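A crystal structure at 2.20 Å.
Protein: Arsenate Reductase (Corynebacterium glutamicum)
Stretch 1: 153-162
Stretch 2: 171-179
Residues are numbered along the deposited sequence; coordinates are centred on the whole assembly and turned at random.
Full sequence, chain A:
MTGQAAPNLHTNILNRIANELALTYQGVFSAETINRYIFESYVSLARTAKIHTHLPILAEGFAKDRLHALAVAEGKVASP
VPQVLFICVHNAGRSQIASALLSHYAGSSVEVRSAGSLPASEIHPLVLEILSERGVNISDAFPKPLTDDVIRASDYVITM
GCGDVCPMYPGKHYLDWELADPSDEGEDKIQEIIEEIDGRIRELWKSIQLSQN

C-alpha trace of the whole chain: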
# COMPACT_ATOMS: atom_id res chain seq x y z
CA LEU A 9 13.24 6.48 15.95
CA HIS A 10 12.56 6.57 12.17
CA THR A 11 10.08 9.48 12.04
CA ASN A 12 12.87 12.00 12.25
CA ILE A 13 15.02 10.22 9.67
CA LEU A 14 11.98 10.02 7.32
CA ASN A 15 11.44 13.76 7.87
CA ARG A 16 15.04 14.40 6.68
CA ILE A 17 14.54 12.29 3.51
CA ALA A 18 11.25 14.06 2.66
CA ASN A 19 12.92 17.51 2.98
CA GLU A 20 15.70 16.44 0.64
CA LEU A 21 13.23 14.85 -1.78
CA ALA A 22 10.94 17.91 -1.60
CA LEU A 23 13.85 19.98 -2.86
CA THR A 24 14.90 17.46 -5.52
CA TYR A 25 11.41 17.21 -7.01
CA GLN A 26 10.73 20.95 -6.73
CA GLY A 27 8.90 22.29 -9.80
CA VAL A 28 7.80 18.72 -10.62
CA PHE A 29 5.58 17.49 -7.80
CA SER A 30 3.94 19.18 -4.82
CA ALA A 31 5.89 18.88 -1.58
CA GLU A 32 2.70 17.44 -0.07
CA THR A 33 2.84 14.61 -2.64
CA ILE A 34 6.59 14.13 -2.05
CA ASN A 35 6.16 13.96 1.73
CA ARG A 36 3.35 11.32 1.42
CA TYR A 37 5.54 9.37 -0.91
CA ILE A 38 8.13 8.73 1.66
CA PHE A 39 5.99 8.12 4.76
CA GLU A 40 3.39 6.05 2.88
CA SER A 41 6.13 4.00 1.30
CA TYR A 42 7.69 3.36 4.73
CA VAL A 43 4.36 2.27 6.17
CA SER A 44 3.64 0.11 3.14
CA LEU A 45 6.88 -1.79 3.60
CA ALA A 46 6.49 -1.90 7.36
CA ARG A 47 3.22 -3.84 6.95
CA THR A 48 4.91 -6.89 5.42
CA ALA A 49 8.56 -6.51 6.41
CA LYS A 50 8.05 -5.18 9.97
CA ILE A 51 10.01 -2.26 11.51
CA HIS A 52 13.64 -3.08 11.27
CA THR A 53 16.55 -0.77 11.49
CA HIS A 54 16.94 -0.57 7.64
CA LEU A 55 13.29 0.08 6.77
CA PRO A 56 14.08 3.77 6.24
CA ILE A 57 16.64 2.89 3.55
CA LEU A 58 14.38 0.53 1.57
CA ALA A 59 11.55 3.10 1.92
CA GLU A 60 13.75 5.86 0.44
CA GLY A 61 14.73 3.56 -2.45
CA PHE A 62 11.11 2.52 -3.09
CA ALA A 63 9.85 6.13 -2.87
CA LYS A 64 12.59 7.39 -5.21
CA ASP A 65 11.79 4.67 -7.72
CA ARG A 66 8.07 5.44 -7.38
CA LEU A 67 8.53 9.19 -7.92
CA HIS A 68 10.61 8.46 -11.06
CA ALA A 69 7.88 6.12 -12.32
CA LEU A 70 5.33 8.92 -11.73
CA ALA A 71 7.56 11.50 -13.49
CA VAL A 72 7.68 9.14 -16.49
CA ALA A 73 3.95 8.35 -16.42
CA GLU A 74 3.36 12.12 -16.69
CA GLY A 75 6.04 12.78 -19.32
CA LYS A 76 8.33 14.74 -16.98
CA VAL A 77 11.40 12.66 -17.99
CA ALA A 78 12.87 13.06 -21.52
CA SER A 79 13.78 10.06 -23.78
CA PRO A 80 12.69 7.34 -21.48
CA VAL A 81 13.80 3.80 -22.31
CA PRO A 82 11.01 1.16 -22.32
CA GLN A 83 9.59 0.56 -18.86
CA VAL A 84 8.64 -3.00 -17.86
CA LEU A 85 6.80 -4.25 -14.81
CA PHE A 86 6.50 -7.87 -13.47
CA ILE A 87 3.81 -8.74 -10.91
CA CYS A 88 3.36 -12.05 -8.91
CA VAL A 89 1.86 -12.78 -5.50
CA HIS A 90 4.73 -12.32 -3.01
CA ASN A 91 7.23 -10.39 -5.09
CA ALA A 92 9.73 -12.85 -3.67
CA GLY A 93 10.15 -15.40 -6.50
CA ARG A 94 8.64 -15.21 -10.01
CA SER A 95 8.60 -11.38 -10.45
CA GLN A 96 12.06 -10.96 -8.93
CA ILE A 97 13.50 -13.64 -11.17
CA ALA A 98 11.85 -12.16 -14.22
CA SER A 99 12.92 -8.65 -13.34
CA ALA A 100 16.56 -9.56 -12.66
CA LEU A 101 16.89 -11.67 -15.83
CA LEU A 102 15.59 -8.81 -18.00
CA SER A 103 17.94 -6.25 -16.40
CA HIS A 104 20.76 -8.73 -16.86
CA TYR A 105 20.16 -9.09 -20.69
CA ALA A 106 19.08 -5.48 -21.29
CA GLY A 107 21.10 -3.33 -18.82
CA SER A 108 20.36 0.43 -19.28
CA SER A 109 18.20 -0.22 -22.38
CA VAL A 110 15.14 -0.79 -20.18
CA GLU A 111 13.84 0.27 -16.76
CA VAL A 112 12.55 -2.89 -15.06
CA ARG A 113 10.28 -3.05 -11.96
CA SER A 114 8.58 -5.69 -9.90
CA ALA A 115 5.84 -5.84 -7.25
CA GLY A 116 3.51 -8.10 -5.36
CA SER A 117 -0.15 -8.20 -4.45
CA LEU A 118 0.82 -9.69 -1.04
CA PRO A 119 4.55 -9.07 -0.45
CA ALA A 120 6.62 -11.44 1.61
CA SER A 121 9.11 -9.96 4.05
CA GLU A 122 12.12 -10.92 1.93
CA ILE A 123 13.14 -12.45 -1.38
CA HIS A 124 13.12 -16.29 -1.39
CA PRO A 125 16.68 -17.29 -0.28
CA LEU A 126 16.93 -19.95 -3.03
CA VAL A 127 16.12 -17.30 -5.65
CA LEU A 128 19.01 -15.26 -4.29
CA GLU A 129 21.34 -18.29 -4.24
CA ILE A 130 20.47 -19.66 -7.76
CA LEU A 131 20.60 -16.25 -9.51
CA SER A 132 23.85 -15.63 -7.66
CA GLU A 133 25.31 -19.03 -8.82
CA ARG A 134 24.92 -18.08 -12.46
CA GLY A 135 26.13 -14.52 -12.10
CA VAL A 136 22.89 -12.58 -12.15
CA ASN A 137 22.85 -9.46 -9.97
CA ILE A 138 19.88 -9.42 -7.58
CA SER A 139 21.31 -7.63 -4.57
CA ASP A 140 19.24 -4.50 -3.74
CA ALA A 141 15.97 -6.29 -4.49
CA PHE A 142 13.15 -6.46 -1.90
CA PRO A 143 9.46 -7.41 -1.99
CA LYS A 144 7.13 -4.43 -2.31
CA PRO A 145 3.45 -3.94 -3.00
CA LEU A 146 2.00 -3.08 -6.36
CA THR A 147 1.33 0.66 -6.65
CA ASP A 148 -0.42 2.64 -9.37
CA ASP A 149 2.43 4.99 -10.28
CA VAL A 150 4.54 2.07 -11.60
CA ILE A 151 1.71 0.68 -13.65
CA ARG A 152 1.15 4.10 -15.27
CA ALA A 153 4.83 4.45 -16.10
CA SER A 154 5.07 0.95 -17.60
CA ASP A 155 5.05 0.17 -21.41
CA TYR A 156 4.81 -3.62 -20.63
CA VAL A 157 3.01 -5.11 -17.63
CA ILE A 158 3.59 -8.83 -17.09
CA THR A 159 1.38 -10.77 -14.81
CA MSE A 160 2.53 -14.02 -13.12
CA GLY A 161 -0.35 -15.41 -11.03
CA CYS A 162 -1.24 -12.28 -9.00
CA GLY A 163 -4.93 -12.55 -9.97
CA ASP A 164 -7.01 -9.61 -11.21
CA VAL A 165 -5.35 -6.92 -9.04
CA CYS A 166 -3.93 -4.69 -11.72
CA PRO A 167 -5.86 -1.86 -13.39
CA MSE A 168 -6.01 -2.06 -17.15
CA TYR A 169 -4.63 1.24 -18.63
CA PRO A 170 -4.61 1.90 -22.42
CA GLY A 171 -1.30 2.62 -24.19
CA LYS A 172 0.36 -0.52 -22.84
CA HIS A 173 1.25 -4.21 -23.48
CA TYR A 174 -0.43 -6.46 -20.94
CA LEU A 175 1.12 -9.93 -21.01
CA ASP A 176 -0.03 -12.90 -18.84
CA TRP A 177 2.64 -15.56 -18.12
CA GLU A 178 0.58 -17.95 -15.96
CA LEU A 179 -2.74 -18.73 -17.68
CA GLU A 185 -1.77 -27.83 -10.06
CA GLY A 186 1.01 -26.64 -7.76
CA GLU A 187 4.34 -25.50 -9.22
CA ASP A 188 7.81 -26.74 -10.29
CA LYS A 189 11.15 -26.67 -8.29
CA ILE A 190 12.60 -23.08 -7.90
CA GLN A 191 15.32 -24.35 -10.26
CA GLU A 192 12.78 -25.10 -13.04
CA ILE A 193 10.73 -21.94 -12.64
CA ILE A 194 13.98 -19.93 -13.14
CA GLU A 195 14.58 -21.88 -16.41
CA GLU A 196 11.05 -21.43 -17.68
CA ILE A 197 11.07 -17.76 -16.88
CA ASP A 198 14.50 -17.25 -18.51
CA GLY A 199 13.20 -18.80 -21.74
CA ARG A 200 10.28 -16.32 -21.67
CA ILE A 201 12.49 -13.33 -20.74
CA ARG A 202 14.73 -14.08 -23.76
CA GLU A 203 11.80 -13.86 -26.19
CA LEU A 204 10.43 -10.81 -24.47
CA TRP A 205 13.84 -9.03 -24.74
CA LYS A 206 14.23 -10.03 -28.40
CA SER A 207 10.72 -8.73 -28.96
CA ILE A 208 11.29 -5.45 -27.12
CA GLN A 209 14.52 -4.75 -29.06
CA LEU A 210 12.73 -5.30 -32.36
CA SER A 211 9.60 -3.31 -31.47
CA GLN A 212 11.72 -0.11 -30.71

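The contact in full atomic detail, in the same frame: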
# COMPACT_ATOMS: atom_id res chain seq x y z
N ALA A 153 3.57 4.16 -15.42
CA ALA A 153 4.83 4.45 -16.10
C ALA A 153 5.10 3.33 -17.13
O ALA A 153 5.84 3.56 -18.03
CB ALA A 153 5.97 4.53 -15.06
N SER A 154 4.57 2.11 -16.92
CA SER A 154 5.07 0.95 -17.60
C SER A 154 4.59 0.90 -19.09
O SER A 154 3.45 1.28 -19.39
CB SER A 154 4.64 -0.31 -16.83
OG SER A 154 5.33 -0.37 -15.59
N ASP A 155 5.46 0.48 -20.01
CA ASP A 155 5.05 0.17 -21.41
C ASP A 155 4.63 -1.32 -21.54
O ASP A 155 3.87 -1.65 -22.41
CB ASP A 155 6.19 0.45 -22.41
CG ASP A 155 6.65 1.90 -22.37
OD1 ASP A 155 5.92 2.77 -22.88
OD2 ASP A 155 7.73 2.19 -21.80
N TYR A 156 5.15 -2.19 -20.67
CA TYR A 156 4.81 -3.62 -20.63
C TYR A 156 4.46 -3.98 -19.20
O TYR A 156 5.21 -3.62 -18.28
CB TYR A 156 6.02 -4.49 -21.03
CG TYR A 156 6.43 -4.38 -22.47
CD1 TYR A 156 7.15 -3.26 -22.91
CD2 TYR A 156 6.06 -5.36 -23.42
CE1 TYR A 156 7.52 -3.10 -24.24
CE2 TYR A 156 6.44 -5.23 -24.81
CZ TYR A 156 7.17 -4.08 -25.20
OH TYR A 156 7.57 -3.89 -26.51
N VAL A 157 3.36 -4.69 -18.98
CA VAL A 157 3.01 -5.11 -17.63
C VAL A 157 2.81 -6.59 -17.72
O VAL A 157 1.94 -7.03 -18.47
CB VAL A 157 1.66 -4.46 -17.12
CG1 VAL A 157 1.21 -5.10 -15.80
CG2 VAL A 157 1.74 -2.91 -17.02
N ILE A 158 3.61 -7.36 -16.98
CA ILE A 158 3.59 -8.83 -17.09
C ILE A 158 3.15 -9.41 -15.79
O ILE A 158 3.78 -9.25 -14.78
CB ILE A 158 4.95 -9.48 -17.54
CG1 ILE A 158 5.38 -9.01 -18.94
CG2 ILE A 158 4.87 -10.99 -17.62
CD1 ILE A 158 6.04 -7.66 -18.95
N THR A 159 2.10 -10.17 -15.88
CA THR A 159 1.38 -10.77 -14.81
C THR A 159 1.78 -12.25 -14.63
O THR A 159 1.91 -12.96 -15.61
CB THR A 159 -0.14 -10.61 -15.19
OG1 THR A 159 -0.66 -9.53 -14.38
CG2 THR A 159 -0.92 -11.84 -15.06
N MSE A 160 2.01 -12.67 -13.39
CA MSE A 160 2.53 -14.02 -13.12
C MSE A 160 1.79 -14.71 -11.92
O MSE A 160 2.41 -15.17 -10.94
CB MSE A 160 4.05 -13.94 -12.86
CG MSE A 160 4.72 -12.90 -13.75
SE MSE A 160 6.69 -12.87 -13.51
CE MSE A 160 7.15 -14.68 -14.11
N GLY A 161 0.46 -14.74 -12.01
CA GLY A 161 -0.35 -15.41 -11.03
C GLY A 161 -0.84 -14.53 -9.89
O GLY A 161 -1.28 -15.06 -8.87
N CYS A 162 -0.78 -13.20 -10.06
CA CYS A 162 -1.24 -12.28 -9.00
C CYS A 162 -2.78 -12.21 -8.91
O CYS A 162 -3.34 -11.80 -7.89
CB CYS A 162 -0.60 -10.90 -9.17
SG CYS A 162 -0.75 -10.29 -10.86
N GLY A 171 -2.62 2.10 -23.78
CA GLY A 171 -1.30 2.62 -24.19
C GLY A 171 -0.19 1.66 -23.79
O GLY A 171 0.98 2.05 -23.77
N LYS A 172 -0.55 0.41 -23.47
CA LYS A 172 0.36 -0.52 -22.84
C LYS A 172 0.18 -1.97 -23.31
O LYS A 172 -0.94 -2.39 -23.60
CB LYS A 172 0.13 -0.51 -21.32
CG LYS A 172 0.30 0.82 -20.63
CD LYS A 172 0.12 0.73 -19.09
CE LYS A 172 -0.03 2.19 -18.54
NZ LYS A 172 1.22 2.89 -18.82
N HIS A 173 1.27 -2.74 -23.27
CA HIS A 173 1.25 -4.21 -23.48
C HIS A 173 1.04 -5.00 -22.20
O HIS A 173 1.92 -5.09 -21.38
CB HIS A 173 2.50 -4.69 -24.28
CG HIS A 173 2.74 -3.87 -25.50
ND1 HIS A 173 1.91 -3.94 -26.60
CD2 HIS A 173 3.62 -2.87 -25.76
CE1 HIS A 173 2.30 -3.05 -27.50
NE2 HIS A 173 3.33 -2.39 -27.01
N TYR A 174 -0.15 -5.53 -22.02
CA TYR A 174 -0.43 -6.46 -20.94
C TYR A 174 -0.21 -7.91 -21.41
O TYR A 174 -0.86 -8.41 -22.33
CB TYR A 174 -1.86 -6.24 -20.40
CG TYR A 174 -2.01 -4.97 -19.60
CD1 TYR A 174 -2.24 -3.73 -20.21
CD2 TYR A 174 -1.91 -5.01 -18.21
CE1 TYR A 174 -2.37 -2.56 -19.43
CE2 TYR A 174 -2.05 -3.86 -17.44
CZ TYR A 174 -2.27 -2.64 -18.06
OH TYR A 174 -2.39 -1.53 -17.26
N LEU A 175 0.73 -8.56 -20.75
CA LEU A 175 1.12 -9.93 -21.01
C LEU A 175 0.79 -10.74 -19.73
O LEU A 175 0.98 -10.24 -18.61
CB LEU A 175 2.64 -9.99 -21.33
CG LEU A 175 3.30 -9.88 -22.74
CD1 LEU A 175 2.55 -9.09 -23.83
CD2 LEU A 175 4.78 -9.45 -22.69
N ASP A 176 0.29 -11.96 -19.92
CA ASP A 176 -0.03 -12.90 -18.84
C ASP A 176 0.79 -14.20 -18.99
O ASP A 176 0.59 -14.96 -19.93
CB ASP A 176 -1.53 -13.26 -18.92
CG ASP A 176 -2.04 -13.96 -17.67
OD1 ASP A 176 -1.27 -14.58 -16.93
OD2 ASP A 176 -3.25 -13.91 -17.43
N TRP A 177 1.72 -14.43 -18.06
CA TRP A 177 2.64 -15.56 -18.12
C TRP A 177 2.28 -16.71 -17.17
O TRP A 177 3.17 -17.47 -16.77
CB TRP A 177 4.06 -15.11 -17.81
CG TRP A 177 4.77 -14.42 -18.95
CD1 TRP A 177 4.24 -14.05 -20.14
CD2 TRP A 177 6.12 -13.97 -18.96
NE1 TRP A 177 5.17 -13.42 -20.91
CE2 TRP A 177 6.34 -13.36 -20.21
CE3 TRP A 177 7.18 -14.05 -18.03
CZ2 TRP A 177 7.57 -12.81 -20.57
CZ3 TRP A 177 8.41 -13.51 -18.39
CH2 TRP A 177 8.59 -12.89 -19.64
N GLU A 178 1.02 -16.82 -16.77
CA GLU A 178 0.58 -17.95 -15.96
C GLU A 178 -0.91 -18.20 -16.16
O GLU A 178 -1.68 -18.08 -15.21
CB GLU A 178 0.85 -17.69 -14.47
CG GLU A 178 0.73 -18.98 -13.56
CD GLU A 178 1.22 -18.76 -12.11
OE1 GLU A 178 2.16 -17.94 -11.91
OE2 GLU A 178 0.65 -19.41 -11.19
N LEU A 179 -1.31 -18.54 -17.39
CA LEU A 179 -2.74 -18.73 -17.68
C LEU A 179 -3.34 -19.99 -17.03
O LEU A 179 -2.69 -20.65 -16.21
CB LEU A 179 -3.02 -18.69 -19.19
CG LEU A 179 -2.69 -17.40 -19.98
CD1 LEU A 179 -1.43 -17.63 -20.77
CD2 LEU A 179 -3.83 -17.04 -20.92

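How does stretch 2 first engage its neighbour? Gly171 leads in with phi/psi of 95/16°, a backbone that calls for glycine. The long side chain of Lys172 leaves sideways, then its end returns so that NZ donates a hydrogen bond to Ser154 O (2.8 Å), a reach that suits lysine.

What joins the strands themselves? Strands 156-159 and 173-176 run parallel, so one residue bonds to two across the gap. His173 N donates to Asp155 O (2.9 Å), and Val157 N to His173 O (2.8 Å); the exposed His173 ring meets that of buried Tyr156 obliquely. On the other face, Tyr174 CD2 lies 3.8 Å from Val157 CB.

How does the pattern continue? Leu175 N donates to Val157 O and Thr159 N to Leu175 O, both at 3.0 Å, while Leu175 CB packs 3.8 Å from Ile158 CG1. Branched, apolar Val157 and Ile158 suit their buried positions. Polar Asp176, beside Thr159, suits an exposed one; its OD1 accepts from Glu178 N (3.2 Å).

What closes the contact, which buries 784 Å² over both sides? Trp177 N donates to Thr159 O (2.9 Å), extending the ladder. Its broad indole receives Ile158 CG2 over one face, 3.5 Å from Trp177 CD2, and the selenomethionine Met160 CE at its edge. Gly161 leaves room for Glu178: a CB there would lie 2.6 Å from Glu178 OE1.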